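Local atomic coordinates of formiminoglutamase (Trypanosoma cruzi, PDB entry 4MYK), a protein that hydrolyses N-formimino-L-glutamate to L-glutamate and formamide, as an arginase-like enzyme that works with a pair of manganese ions. Residues A[59-62]-A[63-67]; A[70-73]-A[74-77]; A[91-94]-A[95-98]; A[208-211]-A[212-216]. The protein carries 1 engineered substitution. One frame throughout, in Å; residues are numbered along the deposited sequence.

Contact 1 (A[59-62]-A[63-67])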
loop_
_atom_site.group_PDB
_atom_site.type_symbol
_atom_site.label_atom_id
_atom_site.label_comp_id
_atom_site.label_asym_id
_atom_site.label_seq_id
_atom_site.Cartn_x
_atom_site.Cartn_y
_atom_site.Cartn_z
ATOM N N PHE A 59 -10.023 -10.361 16.036
ATOM C CA PHE A 59 -10.781 -11.030 14.998
ATOM C C PHE A 59 -12.263 -11.067 15.374
ATOM O O PHE A 59 -13.116 -10.739 14.549
ATOM C CB PHE A 59 -10.253 -12.444 14.797
ATOM C CG PHE A 59 -10.930 -13.189 13.684
ATOM C CD1 PHE A 59 -12.123 -13.860 13.902
ATOM C CD2 PHE A 59 -10.373 -13.224 12.420
ATOM C CE1 PHE A 59 -12.736 -14.540 12.886
ATOM C CE2 PHE A 59 -10.988 -13.895 11.407
ATOM C CZ PHE A 59 -12.167 -14.557 11.635
ATOM N N ARG A 60 -12.563 -11.463 16.617
ATOM C CA ARG A 60 -13.952 -11.580 17.093
ATOM C C ARG A 60 -14.678 -10.252 17.097
ATOM O O ARG A 60 -15.879 -10.190 16.824
ATOM C CB ARG A 60 -14.027 -12.188 18.496
ATOM C CG ARG A 60 -13.883 -13.692 18.500
ATOM C CD ARG A 60 -14.164 -14.325 19.845
ATOM N NE ARG A 60 -14.071 -15.772 19.722
ATOM C CZ ARG A 60 -12.996 -16.479 20.047
ATOM N NH1 ARG A 60 -11.937 -15.872 20.557
ATOM N NH2 ARG A 60 -12.987 -17.793 19.881
ATOM N N PHE A 61 -13.944 -9.191 17.412
ATOM C CA PHE A 61 -14.523 -7.861 17.415
ATOM C C PHE A 61 -15.137 -7.550 16.059
ATOM O O PHE A 61 -16.305 -7.163 15.970
ATOM C CB PHE A 61 -13.480 -6.802 17.766
ATOM C CG PHE A 61 -14.060 -5.427 17.928
ATOM C CD1 PHE A 61 -14.149 -4.563 16.846
ATOM C CD2 PHE A 61 -14.536 -5.002 19.160
ATOM C CE1 PHE A 61 -14.688 -3.303 16.999
ATOM C CE2 PHE A 61 -15.080 -3.738 19.310
ATOM C CZ PHE A 61 -15.156 -2.895 18.231
ATOM N N PHE A 62 -14.352 -7.730 15.002
ATOM C CA PHE A 62 -14.819 -7.398 13.663
ATOM C C PHE A 62 -15.733 -8.476 13.103
ATOM O O PHE A 62 -16.562 -8.209 12.239
ATOM C CB PHE A 62 -13.641 -7.032 12.744
ATOM C CG PHE A 62 -12.996 -5.725 13.127
ATOM C CD1 PHE A 62 -13.517 -4.520 12.668
ATOM C CD2 PHE A 62 -11.915 -5.692 14.005
ATOM C CE1 PHE A 62 -12.951 -3.304 13.052
ATOM C CE2 PHE A 62 -11.350 -4.485 14.395
ATOM C CZ PHE A 62 -11.869 -3.291 13.917
ATOM N N LEU A 63 -15.601 -9.686 13.632
ATOM C CA LEU A 63 -16.494 -10.775 13.260
ATOM C C LEU A 63 -17.949 -10.385 13.492
ATOM O O LEU A 63 -18.839 -10.752 12.709
ATOM C CB LEU A 63 -16.178 -12.039 14.063
ATOM C CG LEU A 63 -17.091 -13.233 13.758
ATOM C CD1 LEU A 63 -16.865 -13.790 12.345
ATOM C CD2 LEU A 63 -16.902 -14.321 14.798
ATOM N N GLN A 64 -18.189 -9.644 14.574
ATOM C CA GLN A 64 -19.552 -9.251 14.934
ATOM C C GLN A 64 -20.087 -8.177 13.995
ATOM O O GLN A 64 -21.256 -7.836 14.067
ATOM C CB GLN A 64 -19.638 -8.719 16.373
ATOM C CG GLN A 64 -18.734 -9.378 17.379
ATOM C CD GLN A 64 -19.065 -10.834 17.604
ATOM O OE1 GLN A 64 -20.232 -11.210 17.719
ATOM N NE2 GLN A 64 -18.029 -11.670 17.679
ATOM N N ARG A 65 -19.236 -7.661 13.111
ATOM C CA ARG A 65 -19.547 -6.442 12.373
ATOM C C ARG A 65 -19.455 -6.502 10.847
ATOM O O ARG A 65 -20.018 -5.651 10.170
ATOM C CB ARG A 65 -18.637 -5.320 12.857
ATOM C CG ARG A 65 -18.807 -4.994 14.309
ATOM C CD ARG A 65 -17.711 -4.075 14.813
ATOM N NE ARG A 65 -18.080 -3.512 16.106
ATOM C CZ ARG A 65 -18.030 -4.185 17.253
ATOM N NH1 ARG A 65 -17.622 -5.447 17.262
ATOM N NH2 ARG A 65 -18.390 -3.597 18.391
ATOM N N LEU A 66 -18.739 -7.472 10.296
ATOM C CA LEU A 66 -18.404 -7.395 8.879
ATOM C C LEU A 66 -19.018 -8.512 8.043
ATOM O O LEU A 66 -19.430 -9.544 8.567
ATOM C CB LEU A 66 -16.883 -7.400 8.688
ATOM C CG LEU A 66 -16.071 -6.373 9.481
ATOM C CD1 LEU A 66 -14.620 -6.443 9.094
ATOM C CD2 LEU A 66 -16.626 -4.984 9.227
ATOM N N GLY A 67 -19.083 -8.272 6.734
ATOM C CA GLY A 67 -19.323 -9.308 5.740
ATOM C C GLY A 67 -20.758 -9.604 5.341
ATOM O O GLY A 67 -21.384 -10.485 5.914
#
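L63 meets F59 one helical turn back: its N donates to F59 O at 2.9 Å, and its CD1 reaches F59 CE1 at 4.2 Å, so a helical bond and an apolar touch run together. Q64 comes next and turns its side chain back on the helix. Its chain is bent at chi2, which brings NE2 to within 2.7 Å of R60 O, and the same oxygen takes a longer bond from the backbone N of Q64. The two donors approach from opposite faces of the R60 carbonyl plane, so one residue grips this oxygen twice. R60 itself extends away to salt bridges with D85 and D88. R65 then lays its guanidinium flat over one face of the F61 ring, the planes 6° apart and CZ 3.5 Å from the ring centroid. NH1 of R65 also points, nearly in the guanidinium plane, at F61 O; the modelled 2.5 Å is too short to take at face value. The stack probably fixes the group's rotation. The backbone N of R65 donates to F62 O at 2.9 Å. L66 adds a weak N-H bond to the same oxygen and sets CD1 3.8 Å from F62 CB, while Y289 meets the F62 ring edge-to-face. At the C-terminal end of helix 55-63, i/i+4 bonding thus gives way to i/i+3, and the cation-pi pair of F61 and R65 spans from last turn to loop.

Contact 2 (A[70-73]-A[74-77])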
loop_
_atom_site.group_PDB
_atom_site.type_symbol
_atom_site.label_atom_id
_atom_site.label_comp_id
_atom_site.label_asym_id
_atom_site.label_seq_id
_atom_site.Cartn_x
_atom_site.Cartn_y
_atom_site.Cartn_z
ATOM N N ASN A 70 -25.080 -12.053 1.676
ATOM C CA ASN A 70 -25.288 -12.090 0.237
ATOM C C ASN A 70 -24.446 -11.041 -0.451
ATOM O O ASN A 70 -24.662 -9.842 -0.273
ATOM C CB ASN A 70 -26.752 -11.906 -0.127
ATOM C CG ASN A 70 -27.044 -12.279 -1.570
ATOM O OD1 ASN A 70 -26.170 -12.760 -2.298
ATOM N ND2 ASN A 70 -28.285 -12.066 -1.986
ATOM N N ASN A 71 -23.472 -11.514 -1.221
ATOM C CA ASN A 71 -22.530 -10.656 -1.908
ATOM C C ASN A 71 -22.893 -10.616 -3.381
ATOM O O ASN A 71 -22.764 -11.612 -4.092
ATOM C CB ASN A 71 -21.110 -11.189 -1.724
ATOM C CG ASN A 71 -20.059 -10.298 -2.366
ATOM O OD1 ASN A 71 -20.204 -9.861 -3.504
ATOM N ND2 ASN A 71 -18.985 -10.031 -1.633
ATOM N N LEU A 72 -23.346 -9.461 -3.843
ATOM C CA LEU A 72 -23.847 -9.361 -5.202
ATOM C C LEU A 72 -22.777 -8.989 -6.193
ATOM O O LEU A 72 -23.025 -8.934 -7.393
ATOM C CB LEU A 72 -25.001 -8.380 -5.273
ATOM C CG LEU A 72 -26.297 -9.090 -4.890
ATOM C CD1 LEU A 72 -27.166 -8.183 -4.045
ATOM C CD2 LEU A 72 -27.024 -9.605 -6.136
ATOM N N GLU A 73 -21.583 -8.732 -5.690
ATOM C CA GLU A 73 -20.450 -8.516 -6.570
ATOM C C GLU A 73 -19.885 -9.855 -7.015
ATOM O O GLU A 73 -19.525 -10.027 -8.174
ATOM C CB GLU A 73 -19.377 -7.693 -5.871
ATOM C CG GLU A 73 -18.242 -7.309 -6.781
ATOM C CD GLU A 73 -17.176 -6.553 -6.055
ATOM O OE1 GLU A 73 -17.399 -6.169 -4.888
ATOM O OE2 GLU A 73 -16.112 -6.340 -6.652
ATOM N N LEU A 74 -19.807 -10.798 -6.081
ATOM C CA LEU A 74 -19.390 -12.160 -6.389
ATOM C C LEU A 74 -20.608 -13.007 -6.713
ATOM O O LEU A 74 -20.484 -14.107 -7.239
ATOM C CB LEU A 74 -18.653 -12.772 -5.204
ATOM C CG LEU A 74 -17.509 -11.910 -4.658
ATOM C CD1 LEU A 74 -16.685 -12.713 -3.661
ATOM C CD2 LEU A 74 -16.638 -11.342 -5.793
ATOM N N ASN A 75 -21.782 -12.467 -6.399
ATOM C CA ASN A 75 -23.051 -13.169 -6.573
ATOM C C ASN A 75 -23.039 -14.536 -5.914
ATOM O O ASN A 75 -23.303 -15.555 -6.547
ATOM C CB ASN A 75 -23.466 -13.247 -8.048
ATOM C CG ASN A 75 -24.006 -11.918 -8.568
ATOM O OD1 ASN A 75 -24.933 -11.338 -7.989
ATOM N ND2 ASN A 75 -23.419 -11.423 -9.655
ATOM N N VAL A 76 -22.708 -14.531 -4.630
ATOM C CA VAL A 76 -22.770 -15.724 -3.799
ATOM C C VAL A 76 -23.559 -15.393 -2.535
ATOM O O VAL A 76 -23.261 -14.415 -1.846
ATOM C CB VAL A 76 -21.352 -16.244 -3.426
ATOM C CG1 VAL A 76 -21.437 -17.337 -2.387
ATOM C CG2 VAL A 76 -20.630 -16.754 -4.662
ATOM N N ASP A 77 -24.583 -16.191 -2.256
ATOM C CA ASP A 77 -25.361 -16.029 -1.049
ATOM C C ASP A 77 -24.971 -17.130 -0.083
ATOM O O ASP A 77 -25.121 -18.308 -0.384
ATOM C CB ASP A 77 -26.851 -16.118 -1.369
ATOM C CG ASP A 77 -27.737 -15.857 -0.154
ATOM O OD1 ASP A 77 -27.203 -15.547 0.925
ATOM O OD2 ASP A 77 -28.975 -15.956 -0.288
#
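A chi1 of -177°, which sets CG opposite the backbone N, places the amide of N71 alongside L74, and N70 and D77, which share that first torsion, bring their flat ends together across the hairpin. N71 OD1 accepts the backbone N of L74 at 2.8 Å through a nearly straight bond (167° at the hydrogen), though the donor stands above the carbonyl plane. A weak bond from E73 N reaches the same oxygen, as in an Asx turn. L74 CG packs 3.6 Å from N71 OD1, so the leucine lies against the amide that holds its backbone. Behind the turn, N71 and V76 form an antiparallel hydrogen-bonded pair, N71 N to V76 O and V76 N to N71 O both measuring 3.0 Å. N75, in a left-handed backbone conformation, faces N71 together with V76 and makes a G1 beta bulge. The next pair, N70 and D77, is non-hydrogen-bonded. Their amide and carboxylate planes stack 18° apart, with D77 CG 3.9 Å from N70 CG, while D77 OD1 is hydrogen-bonded to S79 OG. E73 reaches outward to S209 and G187 of the second subunit. N71 is buried, yet Y300 bonds its ND2 and the turn amides occupy its OD1. Both ends of a polar group are therefore satisfied, which is consistent with the amide holding the turn that presents E73 to the second subunit.

Contact 3 (A[91-94]-A[95-98])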
loop_
_atom_site.group_PDB
_atom_site.type_symbol
_atom_site.label_atom_id
_atom_site.label_comp_id
_atom_site.label_asym_id
_atom_site.label_seq_id
_atom_site.Cartn_x
_atom_site.Cartn_y
_atom_site.Cartn_z
ATOM N N ALA A 91 -5.554 -23.381 28.627
ATOM C CA ALA A 91 -4.870 -24.438 29.359
ATOM C C ALA A 91 -3.812 -23.869 30.306
ATOM O O ALA A 91 -3.263 -22.791 30.065
ATOM C CB ALA A 91 -4.239 -25.418 28.383
ATOM N N SER A 92 -3.521 -24.603 31.377
ATOM C CA SER A 92 -2.557 -24.145 32.379
ATOM C C SER A 92 -1.120 -24.108 31.840
ATOM O O SER A 92 -0.333 -23.246 32.222
ATOM C CB SER A 92 -2.632 -25.012 33.639
ATOM O OG SER A 92 -2.024 -26.278 33.445
ATOM N N THR A 93 -0.783 -25.052 30.963
ATOM C CA THR A 93 0.534 -25.076 30.327
ATOM C C THR A 93 0.374 -24.996 28.828
ATOM O O THR A 93 -0.692 -25.270 28.295
ATOM C CB THR A 93 1.340 -26.360 30.650
ATOM O OG1 THR A 93 0.657 -27.509 30.129
ATOM C CG2 THR A 93 1.551 -26.522 32.156
ATOM N N LEU A 94 1.455 -24.642 28.148
ATOM C CA LEU A 94 1.421 -24.420 26.705
ATOM C C LEU A 94 1.250 -25.708 25.890
ATOM O O LEU A 94 0.463 -25.767 24.944
ATOM C CB LEU A 94 2.696 -23.707 26.273
ATOM C CG LEU A 94 2.620 -23.123 24.881
ATOM C CD1 LEU A 94 1.608 -21.974 24.853
ATOM C CD2 LEU A 94 4.003 -22.667 24.487
ATOM N N GLU A 95 2.001 -26.733 26.265
ATOM C CA GLU A 95 1.926 -28.025 25.609
ATOM C C GLU A 95 0.546 -28.630 25.806
ATOM O O GLU A 95 0.039 -29.332 24.938
ATOM C CB GLU A 95 3.001 -28.958 26.165
ATOM C CG GLU A 95 4.409 -28.370 26.123
ATOM C CD GLU A 95 4.626 -27.269 27.159
ATOM O OE1 GLU A 95 4.242 -27.473 28.336
ATOM O OE2 GLU A 95 5.183 -26.203 26.800
ATOM N N GLU A 96 -0.070 -28.364 26.949
ATOM C CA GLU A 96 -1.431 -28.829 27.168
ATOM C C GLU A 96 -2.403 -28.088 26.245
ATOM O O GLU A 96 -3.336 -28.683 25.707
ATOM C CB GLU A 96 -1.827 -28.658 28.631
ATOM C CG GLU A 96 -3.229 -29.120 28.960
ATOM C CD GLU A 96 -3.567 -28.883 30.414
ATOM O OE1 GLU A 96 -2.814 -28.133 31.076
ATOM O OE2 GLU A 96 -4.573 -29.446 30.892
ATOM N N ALA A 97 -2.178 -26.791 26.058
ATOM C CA ALA A 97 -2.991 -26.003 25.134
ATOM C C ALA A 97 -2.865 -26.556 23.723
ATOM O O ALA A 97 -3.814 -26.541 22.951
ATOM C CB ALA A 97 -2.572 -24.543 25.170
ATOM N N HIS A 98 -1.684 -27.050 23.392
ATOM C CA HIS A 98 -1.463 -27.702 22.114
ATOM C C HIS A 98 -2.261 -28.982 21.992
ATOM O O HIS A 98 -2.797 -29.301 20.933
ATOM C CB HIS A 98 0.016 -28.021 21.950
ATOM C CG HIS A 98 0.826 -26.848 21.516
ATOM N ND1 HIS A 98 1.416 -26.776 20.276
ATOM C CD2 HIS A 98 1.107 -25.681 22.139
ATOM C CE1 HIS A 98 2.049 -25.621 20.161
ATOM N NE2 HIS A 98 1.874 -24.938 21.276
#
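A91 presses its methyl onto the first turn of the helix, with CB 3.7 Å from A97 CB and 3.4 Å from A97 N. Together with Y39, which touches A97 and L94, it makes the close-packed inner side of the contact. A97 N itself donates to T93 O at 3.1 Å, tying the loop residue to the helix. Around T93 the fit is again close, for OG1 sits 3.1 Å from E96 CB. This hydroxyl lies between the backbone N and the carbonyl carbon (chi1 63°), from where it accepts a weak bond from E96 N at 3.4 Å. T93 is thus the N-cap of helix 94-110, the helix that follows edge strand 83-88 of the arginase-fold sheet. Toward solvent the hold is lighter. The E96 chain runs out extended, and S92 OG donates to its OE1 at 3.1 Å, meeting the oxygen almost in line with the C-O bond; a carboxylate here would probably interact favourably with the positive end of the helix. Exposed E95 instead bends at chi2 (73°) and doubles back over the preceding residue, bringing OE2 3.6 Å from L94 CB, whereas its buried backbone N has no partner in the model.

Contact 4 (A[208-211]-A[212-216])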
loop_
_atom_site.group_PDB
_atom_site.type_symbol
_atom_site.label_atom_id
_atom_site.label_comp_id
_atom_site.label_asym_id
_atom_site.label_seq_id
_atom_site.Cartn_x
_atom_site.Cartn_y
_atom_site.Cartn_z
ATOM N N LEU A 208 7.145 -16.112 -3.696
ATOM C CA LEU A 208 6.260 -14.978 -3.955
ATOM C C LEU A 208 6.290 -14.551 -5.436
ATOM O O LEU A 208 5.247 -14.444 -6.081
ATOM C CB LEU A 208 6.632 -13.804 -3.038
ATOM C CG LEU A 208 5.814 -12.515 -3.152
ATOM C CD1 LEU A 208 4.340 -12.775 -2.892
ATOM C CD2 LEU A 208 6.349 -11.451 -2.221
ATOM N N SER A 209 7.495 -14.339 -5.964
ATOM C CA SER A 209 7.682 -13.878 -7.332
ATOM C C SER A 209 6.947 -14.745 -8.361
ATOM O O SER A 209 6.424 -14.243 -9.351
ATOM C CB SER A 209 9.179 -13.766 -7.669
ATOM O OG SER A 209 9.845 -15.004 -7.511
ATOM N N GLU A 210 6.887 -16.044 -8.113
ATOM C CA GLU A 210 6.212 -16.948 -9.037
ATOM C C GLU A 210 4.690 -16.946 -8.840
ATOM O O GLU A 210 3.932 -17.000 -9.816
ATOM C CB GLU A 210 6.814 -18.355 -8.950
ATOM C CG GLU A 210 5.980 -19.375 -8.226
ATOM C CD GLU A 210 6.626 -20.755 -8.251
ATOM O OE1 GLU A 210 7.830 -20.865 -7.888
ATOM O OE2 GLU A 210 5.926 -21.723 -8.639
ATOM N N VAL A 211 4.245 -16.858 -7.587
ATOM C CA VAL A 211 2.816 -16.667 -7.304
ATOM C C VAL A 211 2.315 -15.409 -8.029
ATOM O O VAL A 211 1.269 -15.406 -8.679
ATOM C CB VAL A 211 2.546 -16.524 -5.782
ATOM C CG1 VAL A 211 1.104 -16.117 -5.515
ATOM C CG2 VAL A 211 2.885 -17.811 -5.045
ATOM N N ARG A 212 3.089 -14.336 -7.909
ATOM C CA ARG A 212 2.751 -13.070 -8.526
ATOM C C ARG A 212 2.832 -13.187 -10.045
ATOM O O ARG A 212 2.021 -12.592 -10.753
ATOM C CB ARG A 212 3.682 -11.974 -8.022
ATOM C CG ARG A 212 3.664 -11.769 -6.514
ATOM C CD ARG A 212 3.790 -10.291 -6.222
ATOM N NE ARG A 212 2.743 -9.601 -6.963
ATOM C CZ ARG A 212 1.597 -9.194 -6.425
ATOM N NH1 ARG A 212 1.380 -9.360 -5.114
ATOM N NH2 ARG A 212 0.686 -8.595 -7.198
ATOM N N LYS A 213 3.798 -13.966 -10.530
ATOM C CA LYS A 213 3.971 -14.200 -11.958
ATOM C C LYS A 213 2.742 -14.872 -12.572
ATOM O O LYS A 213 2.255 -14.437 -13.623
ATOM C CB LYS A 213 5.206 -15.064 -12.203
ATOM C CG LYS A 213 5.880 -14.878 -13.552
ATOM C CD LYS A 213 6.831 -16.046 -13.811
ATOM C CE LYS A 213 7.598 -16.455 -12.535
ATOM N NZ LYS A 213 7.897 -17.927 -12.414
ATOM N N LYS A 214 2.240 -15.914 -11.905
ATOM C CA LYS A 214 1.090 -16.690 -12.393
ATOM C C LYS A 214 -0.271 -16.082 -12.083
ATOM O O LYS A 214 -1.245 -16.375 -12.756
ATOM C CB LYS A 214 1.093 -18.095 -11.802
ATOM C CG LYS A 214 2.345 -18.899 -12.037
ATOM C CD LYS A 214 2.115 -20.330 -11.584
ATOM C CE LYS A 214 3.414 -21.081 -11.402
ATOM N NZ LYS A 214 3.142 -22.441 -10.858
ATOM N N GLY A 215 -0.342 -15.253 -11.051
ATOM C CA GLY A 215 -1.617 -14.865 -10.483
ATOM C C GLY A 215 -1.798 -15.724 -9.252
ATOM O O GLY A 215 -1.563 -16.929 -9.298
ATOM N N ALA A 216 -2.192 -15.110 -8.145
ATOM C CA ALA A 216 -2.219 -15.810 -6.863
ATOM C C ALA A 216 -3.179 -16.997 -6.870
ATOM O O ALA A 216 -2.847 -18.087 -6.410
ATOM C CB ALA A 216 -2.564 -14.851 -5.738
#
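L208 and R212 begin a ladder of backbone bonds in which R212 N meets L208 O at 2.8 Å. K213 N to S209 O and K214 N to E210 O, both 2.9 Å, continue it. A weak bond from G215 N to V211 O closes the series. Apolar contacts follow the same spacing at first: the aliphatic part of R212 lies beside L208 and points the same way, with CG 3.8 Å from L208 CD1, before bends at chi2 and chi3 carry the guanidinium off to a salt bridge with E260. V211 reaches one residue further, its CG1 lying 3.9 Å from A216 CB. K213, bent at chi3 and chi4, packs NZ 3.7 Å from E210 CB. Among the charged groups, K214 NZ is held chiefly by a salt bridge to D222; E210 runs beside the lysine, but its bridge from OE2 to NZ is long, at 3.6 Å. G215 leaves helical geometry with a phi of 100° and is at once the N-cap of the following helix. Helix 208-214 follows directly on strand 204-207, an outermost strand of the parallel sheet within the chain, and the glycine joint then leads from it into helix 216-227, in the arginase fold.

All four contacts are local and lie in series, so none nests within or crosses another. Contact 1 finishes helix 55-63 and releases the chain into the loop leading to contact 2, which closes the small hairpin of strands 70-71 and 76-77. The chain then forms edge strand 83-88, whose acidic residues pair with R60 of contact 1, and contact 3 starts helix 94-110 beyond it. Contacts 2 and 3 lie on opposite sides of the chain's centre, their own centres 40 Å apart. Much later, contact 4 follows the other edge strand, 204-207. Between subunits, contact 4 joins contact 2: S209 bonds E73 of a neighbouring subunit, linking hairpin to helix in the trimer.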